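Local coordinates for protein formate-dependent phosphoribosylglycinamide formyltransferase (Mycobacterium tuberculosis H37Rv, PDB 6KHR) that belongs to the ATP-grasp superfamily and carries an ATP-grasp domain, at residues M30-A35 with I53-Y58. Numbering follows the deposited sequence.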
loop_
_atom_site.group_PDB
_atom_site.type_symbol
_atom_site.label_atom_id
_atom_site.label_comp_id
_atom_site.label_asym_id
_atom_site.label_seq_id
_atom_site.Cartn_x
_atom_site.Cartn_y
_atom_site.Cartn_z
ATOM N N MET A 30 5.625 0.303 18.630
ATOM C CA MET A 30 6.560 -0.807 18.688
ATOM C C MET A 30 5.852 -2.048 18.174
ATOM O O MET A 30 4.754 -2.373 18.627
ATOM C CB MET A 30 7.090 -1.016 20.113
ATOM C CG MET A 30 8.162 -2.073 20.215
ATOM S SD MET A 30 8.736 -2.377 21.897
ATOM C CE MET A 30 9.687 -0.896 22.216
ATOM N N LEU A 31 6.478 -2.732 17.230
ATOM C CA LEU A 31 5.899 -3.898 16.576
ATOM C C LEU A 31 6.600 -5.156 17.075
ATOM O O LEU A 31 7.783 -5.371 16.797
ATOM C CB LEU A 31 6.024 -3.782 15.061
ATOM C CG LEU A 31 5.271 -2.665 14.347
ATOM C CD1 LEU A 31 5.573 -2.763 12.881
ATOM C CD2 LEU A 31 3.789 -2.793 14.574
ATOM N N LEU A 32 5.867 -5.993 17.801
ATOM C CA LEU A 32 6.368 -7.306 18.192
ATOM C C LEU A 32 6.157 -8.261 17.019
ATOM O O LEU A 32 5.021 -8.651 16.703
ATOM C CB LEU A 32 5.667 -7.790 19.459
ATOM C CG LEU A 32 6.226 -7.375 20.831
ATOM C CD1 LEU A 32 7.078 -6.113 20.778
ATOM C CD2 LEU A 32 5.110 -7.217 21.856
ATOM N N GLY A 33 7.245 -8.615 16.357
ATOM C CA GLY A 33 7.193 -9.383 15.127
ATOM C C GLY A 33 7.631 -8.501 13.972
ATOM O O GLY A 33 7.286 -7.313 13.904
ATOM N N SER A 34 8.423 -9.083 13.090
ATOM C CA SER A 34 8.952 -8.307 11.955
ATOM C C SER A 34 8.892 -9.143 10.696
ATOM O O SER A 34 9.798 -9.061 9.912
ATOM C CB SER A 34 10.333 -7.871 12.202
ATOM O OG SER A 34 10.353 -6.953 13.252
ATOM N N ALA A 35 7.776 -9.810 10.472
ATOM C CA ALA A 35 7.622 -10.623 9.256
ATOM C C ALA A 35 7.072 -9.784 8.105
ATOM O O ALA A 35 7.070 -8.584 8.168
ATOM C CB ALA A 35 6.759 -11.812 9.539
ATOM N N ILE A 53 9.379 1.070 15.832
ATOM C CA ILE A 53 10.421 0.168 16.297
ATOM C C ILE A 53 10.000 -1.245 15.918
ATOM O O ILE A 53 8.915 -1.694 16.302
ATOM C CB ILE A 53 10.611 0.294 17.814
ATOM C CG1 ILE A 53 10.856 1.754 18.194
ATOM C CG2 ILE A 53 11.714 -0.632 18.307
ATOM C CD1 ILE A 53 10.246 2.120 19.533
ATOM N N ALA A 54 10.843 -1.947 15.169
ATOM C CA ALA A 54 10.564 -3.326 14.789
ATOM C C ALA A 54 11.399 -4.271 15.649
ATOM O O ALA A 54 12.634 -4.192 15.659
ATOM C CB ALA A 54 10.826 -3.563 13.302
ATOM N N VAL A 55 10.717 -5.155 16.367
ATOM C CA VAL A 55 11.339 -6.111 17.274
ATOM C C VAL A 55 11.144 -7.503 16.701
ATOM O O VAL A 55 10.057 -7.830 16.211
ATOM C CB VAL A 55 10.738 -6.017 18.692
ATOM C CG1 VAL A 55 11.418 -6.998 19.605
ATOM C CG2 VAL A 55 10.850 -4.597 19.236
ATOM N N ASP A 56 12.193 -8.321 16.758
ATOM C CA ASP A 56 12.069 -9.730 16.410
ATOM C C ASP A 56 13.227 -10.496 17.038
ATOM O O ASP A 56 14.092 -9.917 17.700
ATOM C CB ASP A 56 12.011 -9.933 14.894
ATOM C CG ASP A 56 11.254 -11.195 14.512
ATOM O OD1 ASP A 56 11.368 -12.195 15.263
ATOM O OD2 ASP A 56 10.533 -11.182 13.487
ATOM N N GLY A 57 13.225 -11.816 16.829
ATOM C CA GLY A 57 14.246 -12.700 17.365
ATOM C C GLY A 57 15.580 -12.706 16.637
ATOM O O GLY A 57 16.628 -12.704 17.288
ATOM N N TYR A 58 15.564 -12.709 15.301
ATOM C CA TYR A 58 16.748 -12.835 14.452
ATOM C C TYR A 58 17.116 -11.487 13.834
ATOM O O TYR A 58 16.434 -10.476 14.019
ATOM C CB TYR A 58 16.524 -13.888 13.363
ATOM C CG TYR A 58 15.374 -13.588 12.428
ATOM C CD1 TYR A 58 14.053 -13.692 12.860
ATOM C CD2 TYR A 58 15.602 -13.216 11.105
ATOM C CE1 TYR A 58 12.994 -13.425 12.006
ATOM C CE2 TYR A 58 14.540 -12.946 10.240
ATOM C CZ TYR A 58 13.245 -13.052 10.697
ATOM O OH TYR A 58 12.193 -12.790 9.856
#
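Leu31 sits between Ile53 and Val55 in a parallel strand pair: its N donates to Ile53 O (2.8 Å, nearly straight at 171°), and its O accepts from Val55 N at 3.0 Å. Gly33 N then bonds to Val55 O, lying off that carbonyl's plane. Met30, Leu32, Ile53 and Val55 share one face of the sheet. There Met30, with CG anti to its backbone N (chi1 -175°), runs extended from CB through CG, which touches Val55 CG2 at 3.8 Å, to SD, still beside the same methyl; a bend at chi3 brings its tip CE to Ile53 CD1, 4.1 Å away. Leu32 CD1 adds a looser contact with Val55 CB. At the last residue of its strand, Asp56 reaches across to the loop that follows strand 28-32: its OD2 takes the N-H of Ser34 at 3.0 Å from above the carboxylate plane, in a bent bond. Ser34 OG lies 3.4 Å from Ala54 CB and makes at most a weak bond to Val55 O. Gly33 has phi 111°, where a side chain would jam against the preceding carbonyl. The pair forms the two strands of a right-handed beta-alpha-beta crossover in a Rossmann-like parallel sheet: Leu31 packs on the connecting helix 36-47, strand 92-95 bonds to the other edge of strand 28-32, and His64 of helix 62-66 touches Ser34, Ala54 and Asp56.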